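Local structure of pyruvate kinase 1 (Trypanosoma brucei brucei, 4KCU) at residues Pro15-Arg20 and Ile350-Gln355; Met46-Met51 and Gly80-Thr85; Ile237-Asn242 and Met260-Asp265; Ile294-Met299 and Cys327-Gly332. The protein catalyses the last step of glycolysis, passing the phosphoryl group of phosphoenolpyruvate to ADP to give pyruvate and ATP. All coordinates share one frame; numbering follows the deposited sequence.

Contact 1 of 4, residues Pro15-Arg20 and Ile350-Gln355; sequences PVAKHR and ICVEAQ
Arg20 lies with its aliphatic part across the side chain of Val352. Arg20 CB meets Val352 CG2 at 3.7 Å, and its CG stays beside the same methyl. The chain moves on to the next residue of the helix, where Arg20 CD lies 4.0 Å from Cys351 CB. The chain then bends at chi3 (44°). This turns the guanidinium off the helix, and NH1 bonds to the carbonyl of Asn22. The other methyl of Val352, CG1, points at Val16 and Ala17. Val352 CG1 lies 3.8 Å from Val16 CB. It also comes near the carbonyl oxygen of Ala17. Val352 thus has one branch for each end of the loop segment. Residues 15-20 belong to the loop that leads into strand 23-27, the first strand of the TIM barrel. Helix 340-356 follows the last strand, 327-330. The contact therefore brings the lead-in to the barrel against the helix that ends it. Gln355 supplies the polar link. Its CG is anti to the backbone N (chi1 168°) and the chain runs out extended to the loop. There Gln355 NE2 donates to His19 O at 3.0 Å in a nearly straight bond (170°), with the oxygen in the plane of the amide. OE1 of the same amide accepts from the backbone N of Ala21. Both ends of the amide are used, which should fix its rotation. Ala17 CB lies 3.4 Å from Gln355 NE2. On the far flank, Val16 CG1 comes close to Glu353 OE1, at 3.1 Å; this oxygen is salt-bridged to Lys274 of the second subunit.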
loop_
_atom_site.group_PDB
_atom_site.type_symbol
_atom_site.label_atom_id
_atom_site.label_comp_id
_atom_site.label_asym_id
_atom_site.label_seq_id
_atom_site.Cartn_x
_atom_site.Cartn_y
_atom_site.Cartn_z
ATOM N N PRO A 15 -25.574 -8.564 -10.863
ATOM C CA PRO A 15 -26.076 -9.788 -10.233
ATOM C C PRO A 15 -25.295 -10.044 -8.932
ATOM O O PRO A 15 -24.128 -9.670 -8.827
ATOM C CB PRO A 15 -25.746 -10.881 -11.270
ATOM C CG PRO A 15 -25.405 -10.129 -12.555
ATOM C CD PRO A 15 -24.788 -8.844 -12.083
ATOM N N VAL A 16 -25.918 -10.717 -7.980
ATOM C CA VAL A 16 -25.230 -11.096 -6.760
ATOM C C VAL A 16 -24.658 -12.503 -6.820
ATOM O O VAL A 16 -25.045 -13.308 -7.655
ATOM C CB VAL A 16 -26.159 -11.017 -5.547
ATOM C CG1 VAL A 16 -26.478 -9.566 -5.250
ATOM C CG2 VAL A 16 -27.424 -11.816 -5.804
ATOM N N ALA A 17 -23.803 -12.805 -5.857
ATOM C CA ALA A 17 -23.216 -14.109 -5.733
ATOM C C ALA A 17 -24.312 -15.173 -5.716
ATOM O O ALA A 17 -25.346 -15.003 -5.037
ATOM C CB ALA A 17 -22.362 -14.176 -4.444
ATOM N N LYS A 18 -24.051 -16.304 -6.373
ATOM C CA LYS A 18 -25.015 -17.402 -6.402
ATOM C C LYS A 18 -24.938 -18.368 -5.201
ATOM O O LYS A 18 -25.907 -19.038 -4.886
ATOM C CB LYS A 18 -24.921 -18.161 -7.717
ATOM C CG LYS A 18 -25.519 -17.398 -8.910
ATOM C CD LYS A 18 -25.041 -17.959 -10.245
ATOM C CE LYS A 18 -23.522 -17.839 -10.384
ATOM N NZ LYS A 18 -23.035 -18.139 -11.765
ATOM N N HIS A 19 -23.839 -18.345 -4.464
ATOM C CA HIS A 19 -23.674 -19.273 -3.342
ATOM C C HIS A 19 -23.340 -18.571 -2.081
ATOM O O HIS A 19 -22.282 -17.974 -1.952
ATOM C CB HIS A 19 -22.614 -20.312 -3.670
ATOM C CG HIS A 19 -22.780 -20.916 -5.047
ATOM N ND1 HIS A 19 -23.878 -21.672 -5.391
ATOM C CD2 HIS A 19 -22.021 -20.750 -6.234
ATOM C CE1 HIS A 19 -23.798 -21.992 -6.707
ATOM N NE2 HIS A 19 -22.674 -21.405 -7.227
ATOM N N ARG A 20 -24.248 -18.640 -1.141
ATOM C CA ARG A 20 -24.129 -17.953 0.089
ATOM C C ARG A 20 -22.957 -18.513 0.926
ATOM O O ARG A 20 -22.999 -19.661 1.387
ATOM C CB ARG A 20 -25.457 -18.051 0.863
ATOM C CG ARG A 20 -25.409 -17.363 2.216
ATOM C CD ARG A 20 -26.794 -17.140 2.804
ATOM N NE ARG A 20 -27.647 -18.321 2.666
ATOM C CZ ARG A 20 -27.662 -19.351 3.527
ATOM N NH1 ARG A 20 -26.764 -19.441 4.509
ATOM N NH2 ARG A 20 -28.498 -20.340 3.328
ATOM N N ILE A 350 -29.666 -10.923 2.782
ATOM C CA ILE A 350 -28.816 -9.800 3.222
ATOM C C ILE A 350 -27.366 -10.302 3.247
ATOM O O ILE A 350 -26.454 -9.653 2.695
ATOM C CB ILE A 350 -29.257 -9.261 4.619
ATOM C CG1 ILE A 350 -30.710 -8.748 4.565
ATOM C CG2 ILE A 350 -28.310 -8.157 5.140
ATOM C CD1 ILE A 350 -31.378 -8.637 5.930
ATOM N N CYS A 351 -27.173 -11.508 3.769
ATOM C CA CYS A 351 -25.852 -12.126 3.755
ATOM C C CYS A 351 -25.227 -12.114 2.367
ATOM O O CYS A 351 -24.095 -11.682 2.201
ATOM C CB CYS A 351 -25.910 -13.546 4.293
ATOM S SG CYS A 351 -26.080 -13.584 6.085
ATOM N N VAL A 352 -25.961 -12.607 1.376
ATOM C CA VAL A 352 -25.460 -12.654 0.032
ATOM C C VAL A 352 -25.125 -11.270 -0.535
ATOM O O VAL A 352 -24.160 -11.135 -1.302
ATOM C CB VAL A 352 -26.450 -13.369 -0.918
ATOM C CG1 VAL A 352 -26.055 -13.141 -2.370
ATOM C CG2 VAL A 352 -26.515 -14.848 -0.608
ATOM N N GLU A 353 -25.967 -10.262 -0.259
ATOM C CA GLU A 353 -25.628 -8.874 -0.676
ATOM C C GLU A 353 -24.310 -8.406 -0.063
ATOM O O GLU A 353 -23.480 -7.840 -0.747
ATOM C CB GLU A 353 -26.733 -7.852 -0.319
ATOM C CG GLU A 353 -27.978 -7.919 -1.186
ATOM C CD GLU A 353 -27.717 -7.615 -2.665
ATOM O OE1 GLU A 353 -28.535 -8.090 -3.510
ATOM O OE2 GLU A 353 -26.722 -6.896 -2.992
ATOM N N ALA A 354 -24.170 -8.557 1.248
ATOM C CA ALA A 354 -22.986 -8.075 1.907
ATOM C C ALA A 354 -21.763 -8.845 1.378
ATOM O O ALA A 354 -20.705 -8.244 1.066
ATOM C CB ALA A 354 -23.120 -8.221 3.428
ATOM N N GLN A 355 -21.927 -10.163 1.202
ATOM C CA GLN A 355 -20.868 -10.999 0.614
ATOM C C GLN A 355 -20.470 -10.473 -0.779
ATOM O O GLN A 355 -19.292 -10.285 -1.069
ATOM C CB GLN A 355 -21.361 -12.430 0.514
ATOM C CG GLN A 355 -20.527 -13.359 -0.312
ATOM C CD GLN A 355 -21.255 -14.672 -0.566
ATOM O OE1 GLN A 355 -22.152 -15.093 0.215
ATOM N NE2 GLN A 355 -20.859 -15.353 -1.627
#

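Contact 2 of 4, residues Met46-Met51 and Gly80-Thr85; sequences MSVARM and GIALDT. With K (potassium ion), chain D; MLT (D-malate), chain E.
Arg50 and Asp84 both set CG opposite the backbone N. For Arg50 chi1 is 165°, and the extended chain carries the guanidinium off the sheet and forward, over to the carboxylate of Asp84. Arg50 NE reaches Asp84 OD2 at 2.8 Å as a salt bridge. Arg50 NH2 adds a weak second bond to the same OD2 at 3.1 Å. The oxygen lies at the guanidinium edge, yet the donor comes from above the carboxylate plane; the two planes are 77° apart. Asp84 OD1 is used differently: it binds the potassium ion at 2.7 Å, with Thr85 O, two waters, Asn52 and Ser54 also in the shell. Arg50 NH1 bonds to Thr27 and comes within 3.5 Å of D-malate O5. The Asp84 carboxylate also pairs with Lys239. Arg50 would thus hold Asp84 for the metal from the second shell. Between the backbones, five hydrogen bonds join the parallel strands from Ser47 to Asp84. On the face of Val48, Arg50 and Ala82, Val48 CG1 packs 3.8 Å from Ala82 CB. On the other face, Met51 bends at chi3 and brings CE to 3.7 Å from Ile81 CG2. These are strands two and three of the TIM barrel, joined as a beta-alpha-beta unit. Helix 58-75 covers Ala49, Met51 and Ile81, while strands 23-27 and 208-211 flank the pair.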
loop_
_atom_site.group_PDB
_atom_site.type_symbol
_atom_site.label_atom_id
_atom_site.label_comp_id
_atom_site.label_asym_id
_atom_site.label_seq_id
_atom_site.Cartn_x
_atom_site.Cartn_y
_atom_site.Cartn_z
ATOM N N MET A 46 -31.516 -22.262 7.393
ATOM C CA MET A 46 -30.896 -22.644 8.659
ATOM C C MET A 46 -29.778 -23.657 8.462
ATOM O O MET A 46 -30.007 -24.702 7.876
ATOM C CB MET A 46 -31.903 -23.237 9.606
ATOM C CG MET A 46 -31.276 -23.750 10.899
ATOM S SD MET A 46 -32.488 -24.442 12.034
ATOM C CE MET A 46 -32.879 -25.979 11.208
ATOM N N SER A 47 -28.599 -23.386 9.033
ATOM C CA SER A 47 -27.509 -24.396 9.097
ATOM C C SER A 47 -27.339 -25.052 10.472
ATOM O O SER A 47 -26.785 -26.149 10.578
ATOM C CB SER A 47 -26.177 -23.781 8.687
ATOM O OG SER A 47 -26.188 -23.493 7.315
ATOM N N VAL A 48 -27.697 -24.330 11.526
ATOM C CA VAL A 48 -27.522 -24.828 12.899
ATOM C C VAL A 48 -28.748 -24.508 13.731
ATOM O O VAL A 48 -29.268 -23.400 13.688
ATOM C CB VAL A 48 -26.294 -24.222 13.582
ATOM C CG1 VAL A 48 -26.189 -24.682 15.044
ATOM C CG2 VAL A 48 -25.036 -24.547 12.795
ATOM N N ALA A 49 -29.241 -25.512 14.439
ATOM C CA ALA A 49 -30.373 -25.360 15.298
ATOM C C ALA A 49 -29.861 -25.166 16.706
ATOM O O ALA A 49 -29.081 -25.985 17.216
ATOM C CB ALA A 49 -31.233 -26.607 15.219
ATOM N N ARG A 50 -30.268 -24.065 17.334
ATOM C CA ARG A 50 -29.845 -23.773 18.711
ATOM C C ARG A 50 -30.922 -24.142 19.726
ATOM O O ARG A 50 -32.068 -23.654 19.664
ATOM C CB ARG A 50 -29.462 -22.313 18.855
ATOM C CG ARG A 50 -29.360 -21.816 20.279
ATOM C CD ARG A 50 -29.141 -20.318 20.268
ATOM N NE ARG A 50 -29.010 -19.776 21.609
ATOM C CZ ARG A 50 -29.861 -18.918 22.147
ATOM N NH1 ARG A 50 -30.926 -18.514 21.454
ATOM N NH2 ARG A 50 -29.651 -18.482 23.389
ATOM N N MET A 51 -30.547 -24.982 20.673
ATOM C CA MET A 51 -31.415 -25.280 21.793
ATOM C C MET A 51 -31.072 -24.384 22.961
ATOM O O MET A 51 -29.962 -24.440 23.497
ATOM C CB MET A 51 -31.257 -26.740 22.205
ATOM C CG MET A 51 -31.739 -27.718 21.150
ATOM S SD MET A 51 -31.378 -29.426 21.603
ATOM C CE MET A 51 -29.610 -29.362 21.925
ATOM N N GLY A 80 -26.214 -28.820 12.057
ATOM C CA GLY A 80 -25.605 -28.884 13.376
ATOM C C GLY A 80 -26.651 -28.659 14.452
ATOM O O GLY A 80 -27.663 -27.993 14.224
ATOM N N ILE A 81 -26.390 -29.180 15.636
ATOM C CA ILE A 81 -27.259 -28.979 16.740
ATOM C C ILE A 81 -26.453 -28.408 17.878
ATOM O O ILE A 81 -25.398 -28.940 18.233
ATOM C CB ILE A 81 -27.888 -30.305 17.163
ATOM C CG1 ILE A 81 -28.900 -30.732 16.115
ATOM C CG2 ILE A 81 -28.558 -30.197 18.529
ATOM C CD1 ILE A 81 -29.466 -32.117 16.341
ATOM N N ALA A 82 -26.898 -27.261 18.387
ATOM C CA ALA A 82 -26.128 -26.531 19.358
ATOM C C ALA A 82 -26.873 -26.483 20.674
ATOM O O ALA A 82 -28.084 -26.260 20.705
ATOM C CB ALA A 82 -25.831 -25.143 18.849
ATOM N N LEU A 83 -26.175 -26.781 21.760
ATOM C CA LEU A 83 -26.783 -26.672 23.101
ATOM C C LEU A 83 -26.298 -25.414 23.760
ATOM O O LEU A 83 -25.106 -25.231 23.933
ATOM C CB LEU A 83 -26.432 -27.885 23.981
ATOM C CG LEU A 83 -27.163 -28.026 25.331
ATOM C CD1 LEU A 83 -26.866 -29.391 25.949
ATOM C CD2 LEU A 83 -26.755 -26.901 26.294
ATOM N N ASP A 84 -27.220 -24.523 24.100
ATOM C CA ASP A 84 -26.847 -23.223 24.632
ATOM C C ASP A 84 -27.167 -23.245 26.126
ATOM O O ASP A 84 -28.333 -23.424 26.514
ATOM C CB ASP A 84 -27.630 -22.105 23.902
ATOM C CG ASP A 84 -27.188 -20.693 24.307
ATOM O OD1 ASP A 84 -27.183 -20.405 25.522
ATOM O OD2 ASP A 84 -26.832 -19.857 23.418
ATOM N N THR A 85 -26.138 -23.159 26.971
ATOM C CA THR A 85 -26.351 -23.389 28.415
ATOM C C THR A 85 -27.104 -22.239 29.069
ATOM O O THR A 85 -26.999 -21.094 28.628
ATOM C CB THR A 85 -25.038 -23.617 29.180
ATOM O OG1 THR A 85 -24.232 -22.443 29.102
ATOM C CG2 THR A 85 -24.280 -24.795 28.616
HETATM K K K D . -29.036 -19.641 27.343
HETATM C C1 MLT E . -27.282 -12.937 24.514
HETATM O O1 MLT E . -27.252 -12.402 25.661
HETATM O O2 MLT E . -27.126 -12.332 23.425
HETATM C C2 MLT E . -27.800 -14.401 24.456
HETATM O O3 MLT E . -26.919 -15.325 25.034
HETATM C C3 MLT E . -28.267 -14.851 23.070
HETATM C C4 MLT E . -29.793 -14.635 23.086
HETATM O O4 MLT E . -30.262 -13.955 24.037
HETATM O O5 MLT E . -30.457 -15.163 22.180
HETATM O O HOH W 1 -28.200 -17.861 29.355
HETATM O O HOH W 2 -29.590 -16.886 26.047
#

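Contact 3 of 4, residues Ile237-Asn242 and Met260-Asp265; sequences ISKIEN and MVARGD. With MG (magnesium ion), chain C; MLT (D-malate), chain E.
Glu241 and Asp265 meet at the magnesium ion. Glu241 OE1 and Asp265 OD1 are 2.9 Å apart because both bind the metal, Asp265 OD1 at 2.1 Å. Their carboxylate planes are turned 70° from each other. D-malate O1 and O3 and two waters complete a shell of six oxygens. Glu241 OE2 is held by the backbone N of Phe213, and Asp265 OD2 by Asn179. These second-shell bonds probably help to set how the two carboxylates face the metal.

The hydrogen bonds come next. Three of them pair the backbones in parallel register: Met260 N to Ser238 O, Ile240 N to Met260 O, and Ala262 N to Ile240 O. These are the fifth and sixth strands of the TIM barrel. Ala262 is at the N-cap position of helix 263-269. As usual in such barrels, the site lies at the C-terminal ends of the strands. The start of the helix faces the ligand: Asp265 N donates to malate O1 at 2.6 Å and Gly264 N to malate O2 at 2.9 Å. The helix end would add to the pull on this carboxylate. Lys239 NZ bonds to Ser212.

The remaining contacts are van der Waals. Lys239 and Met260 lie side by side and point the same way, with Lys239 CG 3.8 Å from Met260 SD. Glu241 leaves with CG beside its backbone N (chi1 -55°), and Glu241 CG touches Ala262 CB at 3.4 Å. Ile237 CG2 packs 4.2 Å from Met260 CB, and Ile240 meets helix 249-255.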
loop_
_atom_site.group_PDB
_atom_site.type_symbol
_atom_site.label_atom_id
_atom_site.label_comp_id
_atom_site.label_asym_id
_atom_site.label_seq_id
_atom_site.Cartn_x
_atom_site.Cartn_y
_atom_site.Cartn_z
ATOM N N ILE A 237 -18.232 -23.169 21.925
ATOM C CA ILE A 237 -18.286 -21.788 21.452
ATOM C C ILE A 237 -18.567 -20.925 22.688
ATOM O O ILE A 237 -19.601 -21.107 23.349
ATOM C CB ILE A 237 -19.455 -21.624 20.431
ATOM C CG1 ILE A 237 -19.329 -22.620 19.275
ATOM C CG2 ILE A 237 -19.563 -20.205 19.933
ATOM C CD1 ILE A 237 -18.035 -22.496 18.509
ATOM N N SER A 238 -17.628 -20.056 23.057
ATOM C CA SER A 238 -17.771 -19.232 24.270
ATOM C C SER A 238 -18.567 -17.981 23.984
ATOM O O SER A 238 -18.276 -17.253 23.044
ATOM C CB SER A 238 -16.397 -18.860 24.827
ATOM O OG SER A 238 -15.755 -20.018 25.363
ATOM N N LYS A 239 -19.620 -17.752 24.751
ATOM C CA LYS A 239 -20.400 -16.546 24.567
ATOM C C LYS A 239 -19.783 -15.427 25.391
ATOM O O LYS A 239 -19.548 -15.600 26.582
ATOM C CB LYS A 239 -21.836 -16.778 24.983
ATOM C CG LYS A 239 -22.499 -17.895 24.204
ATOM C CD LYS A 239 -23.750 -18.401 24.907
ATOM C CE LYS A 239 -24.884 -17.375 24.835
ATOM N NZ LYS A 239 -26.058 -17.859 25.620
ATOM N N ILE A 240 -19.394 -14.336 24.723
ATOM C CA ILE A 240 -18.889 -13.159 25.405
ATOM C C ILE A 240 -20.043 -12.237 25.687
ATOM O O ILE A 240 -20.692 -11.744 24.753
ATOM C CB ILE A 240 -17.861 -12.417 24.545
ATOM C CG1 ILE A 240 -16.735 -13.377 24.139
ATOM C CG2 ILE A 240 -17.346 -11.179 25.276
ATOM C CD1 ILE A 240 -15.956 -13.923 25.329
ATOM N N GLU A 241 -20.312 -12.040 26.977
ATOM C CA GLU A 241 -21.585 -11.519 27.476
ATOM C C GLU A 241 -21.346 -10.492 28.578
ATOM O O GLU A 241 -22.284 -9.922 29.089
ATOM C CB GLU A 241 -22.467 -12.633 28.102
ATOM C CG GLU A 241 -22.766 -13.814 27.228
ATOM C CD GLU A 241 -24.113 -14.418 27.522
ATOM O OE1 GLU A 241 -25.131 -13.769 27.225
ATOM O OE2 GLU A 241 -24.159 -15.559 28.021
ATOM N N ASN A 242 -20.126 -10.354 29.041
ATOM C CA ASN A 242 -19.873 -9.325 30.063
ATOM C C ASN A 242 -18.509 -8.679 29.944
ATOM O O ASN A 242 -17.686 -9.066 29.098
ATOM C CB ASN A 242 -20.079 -9.892 31.474
ATOM C CG ASN A 242 -19.321 -11.153 31.679
ATOM O OD1 ASN A 242 -18.200 -11.269 31.211
ATOM N ND2 ASN A 242 -19.983 -12.167 32.199
ATOM N N MET A 260 -19.129 -16.580 20.398
ATOM C CA MET A 260 -20.342 -15.855 20.064
ATOM C C MET A 260 -20.294 -14.482 20.705
ATOM O O MET A 260 -20.046 -14.365 21.895
ATOM C CB MET A 260 -21.562 -16.595 20.574
ATOM C CG MET A 260 -22.862 -15.934 20.157
ATOM S SD MET A 260 -24.280 -16.449 21.123
ATOM C CE MET A 260 -24.431 -18.170 20.598
ATOM N N VAL A 261 -20.503 -13.434 19.909
ATOM C CA VAL A 261 -20.677 -12.103 20.473
ATOM C C VAL A 261 -22.122 -12.005 20.896
ATOM O O VAL A 261 -23.008 -11.892 20.044
ATOM C CB VAL A 261 -20.379 -11.008 19.439
ATOM C CG1 VAL A 261 -20.423 -9.616 20.093
ATOM C CG2 VAL A 261 -19.031 -11.271 18.813
ATOM N N ALA A 262 -22.363 -12.241 22.187
ATOM C CA ALA A 262 -23.718 -12.390 22.723
ATOM C C ALA A 262 -24.258 -11.009 23.065
ATOM O O ALA A 262 -24.208 -10.583 24.238
ATOM C CB ALA A 262 -23.694 -13.264 23.982
ATOM N N ARG A 263 -24.728 -10.294 22.042
ATOM C CA ARG A 263 -24.943 -8.883 22.181
ATOM C C ARG A 263 -26.058 -8.540 23.180
ATOM O O ARG A 263 -26.014 -7.478 23.800
ATOM C CB ARG A 263 -25.163 -8.218 20.838
ATOM C CG ARG A 263 -23.925 -8.297 19.935
ATOM C CD ARG A 263 -24.120 -7.559 18.612
ATOM N NE ARG A 263 -25.444 -7.806 18.058
ATOM C CZ ARG A 263 -25.906 -7.221 16.972
ATOM N NH1 ARG A 263 -25.135 -6.404 16.303
ATOM N NH2 ARG A 263 -27.151 -7.451 16.553
ATOM N N GLY A 264 -26.985 -9.483 23.407
ATOM C CA GLY A 264 -28.094 -9.290 24.369
ATOM C C GLY A 264 -27.607 -8.946 25.783
ATOM O O GLY A 264 -27.745 -7.790 26.232
ATOM N N ASP A 265 -27.023 -9.925 26.486
ATOM C CA ASP A 265 -26.441 -9.644 27.804
ATOM C C ASP A 265 -25.291 -8.635 27.747
ATOM O O ASP A 265 -25.166 -7.750 28.608
ATOM C CB ASP A 265 -26.010 -10.931 28.521
ATOM C CG ASP A 265 -27.204 -11.706 29.088
ATOM O OD1 ASP A 265 -27.563 -12.770 28.499
ATOM O OD2 ASP A 265 -27.822 -11.216 30.081
HETATM MG MG MG C . -27.136 -14.108 26.930
HETATM C C1 MLT E . -27.282 -12.937 24.514
HETATM O O1 MLT E . -27.252 -12.402 25.661
HETATM O O2 MLT E . -27.126 -12.332 23.425
HETATM C C2 MLT E . -27.800 -14.401 24.456
HETATM O O3 MLT E . -26.919 -15.325 25.034
HETATM C C3 MLT E . -28.267 -14.851 23.070
HETATM C C4 MLT E . -29.793 -14.635 23.086
HETATM O O4 MLT E . -30.262 -13.955 24.037
HETATM O O5 MLT E . -30.457 -15.163 22.180
HETATM O O HOH W 3 -29.063 -14.459 27.096
HETATM O O HOH W 4 -26.476 -15.859 28.116
#

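Contact 4 of 4, residues Ile294-Met299 and Cys327-Gly332; sequences ICATQM and CVMLSG. With MLT (D-malate), chain E.
Between Thr297 and Ser331 the flat groups are the two carboxylates of D-malate. Each hydroxyl serves a different carboxylate. Thr297 OG1 donates to malate O2 at 2.6 Å. Ser331 OG donates to malate O5 in a bond modelled very short, 2.5 Å, so its exact length is doubtful. Ser331 turns OG to the side of its backbone N (chi1 -70°), which aims it at the ligand. The two residues follow the seventh and eighth strands of the TIM barrel, joined through helix 311-322 as a beta-alpha-beta unit. The strands run parallel at 29°. Cys295 N donates to Cys327 O, and Met329 N gives a weak bond to Cys295 O. Ile294, Ala296 and Met329 line the inner face. There Met329 bends at chi3 and brings CE 3.6 Å from Ala296 CB. Ile294 CG1 touches Cys327 CB at 3.8 Å. On the outer face Met299 crosses Val328 at about a right angle, its SD 3.9 Å from Val328 CB; helices 311-322 and 340-356 cover both. Beyond the bridge of Cys295 with Val328, a water links the segments: its oxygen accepts from Met299 N at 2.9 Å and donates to Met329 O at 2.8 Å.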
loop_
_atom_site.group_PDB
_atom_site.type_symbol
_atom_site.label_atom_id
_atom_site.label_comp_id
_atom_site.label_asym_id
_atom_site.label_seq_id
_atom_site.Cartn_x
_atom_site.Cartn_y
_atom_site.Cartn_z
ATOM N N ILE A 294 -19.758 -16.079 15.834
ATOM C CA ILE A 294 -21.173 -15.869 15.571
ATOM C C ILE A 294 -21.585 -14.536 16.146
ATOM O O ILE A 294 -21.326 -14.250 17.331
ATOM C CB ILE A 294 -22.017 -16.937 16.258
ATOM C CG1 ILE A 294 -21.537 -18.318 15.848
ATOM C CG2 ILE A 294 -23.477 -16.779 15.916
ATOM C CD1 ILE A 294 -22.053 -19.395 16.772
ATOM N N CYS A 295 -22.222 -13.716 15.313
ATOM C CA CYS A 295 -22.824 -12.508 15.783
ATOM C C CYS A 295 -24.304 -12.726 16.126
ATOM O O CYS A 295 -25.053 -13.294 15.335
ATOM C CB CYS A 295 -22.684 -11.422 14.749
ATOM S SG CYS A 295 -23.270 -9.871 15.405
ATOM N N ALA A 296 -24.700 -12.380 17.342
ATOM C CA ALA A 296 -26.018 -12.782 17.826
ATOM C C ALA A 296 -26.844 -11.601 18.339
ATOM O O ALA A 296 -26.293 -10.633 18.877
ATOM C CB ALA A 296 -25.885 -13.852 18.912
ATOM N N THR A 297 -28.169 -11.698 18.158
ATOM C CA THR A 297 -29.171 -11.116 19.067
ATOM C C THR A 297 -29.751 -9.803 18.583
ATOM O O THR A 297 -29.030 -8.831 18.383
ATOM C CB THR A 297 -28.672 -10.919 20.529
ATOM O OG1 THR A 297 -28.411 -12.203 21.139
ATOM C CG2 THR A 297 -29.755 -10.172 21.352
ATOM N N GLN A 298 -31.074 -9.790 18.440
ATOM C CA GLN A 298 -31.823 -8.629 17.947
ATOM C C GLN A 298 -31.417 -8.177 16.552
ATOM O O GLN A 298 -31.683 -7.030 16.168
ATOM C CB GLN A 298 -31.765 -7.455 18.930
ATOM C CG GLN A 298 -32.489 -7.702 20.251
ATOM C CD GLN A 298 -32.538 -6.441 21.117
ATOM O OE1 GLN A 298 -31.619 -5.626 21.092
ATOM N NE2 GLN A 298 -33.679 -6.199 21.737
ATOM N N MET A 299 -30.859 -9.087 15.762
ATOM C CA MET A 299 -30.465 -8.741 14.387
ATOM C C MET A 299 -31.624 -8.396 13.487
ATOM O O MET A 299 -31.509 -7.497 12.661
ATOM C CB MET A 299 -29.610 -9.827 13.762
ATOM C CG MET A 299 -28.398 -10.182 14.636
ATOM S SD MET A 299 -27.031 -10.843 13.680
ATOM C CE MET A 299 -26.174 -9.336 13.210
ATOM N N CYS A 327 -21.065 -16.426 11.032
ATOM C CA CYS A 327 -22.456 -16.778 11.214
ATOM C C CYS A 327 -23.203 -15.616 11.758
ATOM O O CYS A 327 -22.676 -14.848 12.569
ATOM C CB CYS A 327 -22.601 -17.886 12.242
ATOM S SG CYS A 327 -21.810 -19.423 11.782
ATOM N N VAL A 328 -24.491 -15.606 11.485
ATOM C CA VAL A 328 -25.373 -14.692 12.145
ATOM C C VAL A 328 -26.517 -15.464 12.753
ATOM O O VAL A 328 -26.854 -16.535 12.290
ATOM C CB VAL A 328 -25.881 -13.609 11.163
ATOM C CG1 VAL A 328 -24.788 -12.589 10.945
ATOM C CG2 VAL A 328 -26.280 -14.230 9.825
ATOM N N MET A 329 -27.053 -14.954 13.851
ATOM C CA MET A 329 -27.960 -15.733 14.679
ATOM C C MET A 329 -29.354 -15.104 14.826
ATOM O O MET A 329 -29.513 -13.892 14.829
ATOM C CB MET A 329 -27.350 -16.002 16.054
ATOM C CG MET A 329 -28.153 -16.998 16.877
ATOM S SD MET A 329 -27.236 -17.648 18.289
ATOM C CE MET A 329 -27.922 -16.674 19.614
ATOM N N LEU A 330 -30.360 -15.951 14.935
ATOM C CA LEU A 330 -31.723 -15.502 15.231
ATOM C C LEU A 330 -32.125 -16.131 16.543
ATOM O O LEU A 330 -31.773 -17.294 16.827
ATOM C CB LEU A 330 -32.679 -15.952 14.129
ATOM C CG LEU A 330 -32.297 -15.384 12.775
ATOM C CD1 LEU A 330 -32.888 -16.186 11.633
ATOM C CD2 LEU A 330 -32.705 -13.919 12.699
ATOM N N SER A 331 -32.849 -15.381 17.350
ATOM C CA SER A 331 -33.290 -15.887 18.642
ATOM C C SER A 331 -34.800 -15.937 18.691
ATOM O O SER A 331 -35.409 -16.822 18.081
ATOM C CB SER A 331 -32.733 -15.026 19.765
ATOM O OG SER A 331 -31.335 -15.253 19.844
ATOM N N GLY A 332 -35.409 -14.965 19.365
ATOM C CA GLY A 332 -36.860 -14.865 19.378
ATOM C C GLY A 332 -37.454 -14.851 17.974
ATOM O O GLY A 332 -38.578 -15.322 17.766
HETATM C C1 MLT E . -27.282 -12.937 24.514
HETATM O O1 MLT E . -27.252 -12.402 25.661
HETATM O O2 MLT E . -27.126 -12.332 23.425
HETATM C C2 MLT E . -27.800 -14.401 24.456
HETATM O O3 MLT E . -26.919 -15.325 25.034
HETATM C C3 MLT E . -28.267 -14.851 23.070
HETATM C C4 MLT E . -29.793 -14.635 23.086
HETATM O O4 MLT E . -30.262 -13.955 24.037
HETATM O O5 MLT E . -30.457 -15.163 22.180
HETATM O O HOH W 5 -30.892 -11.977 16.248
#

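Contacts 2, 3 and 4 are buried in one closed parallel barrel. Contact 1 lies farther out, partly exposed, and encloses the other three along the chain. Contacts 3 and 4 sit on adjoining strands, 258-262 and 293-296, and Arg263 bonds to Thr297 between them. Contacts 2 and 3 meet where Asp84 pairs with Lys239. The three differ at D-malate: contact 2 only brings Arg50 near it and holds the potassium ion beside it, contact 3 binds it through magnesium and a helix start, contact 4 through two hydroxyls. Contact 1 has valine packing and one hydrogen bond from a glutamine amide instead. It still touches contact 4, Cys351 against Val328. Contacts 1, 3 and 4 also meet the second subunit.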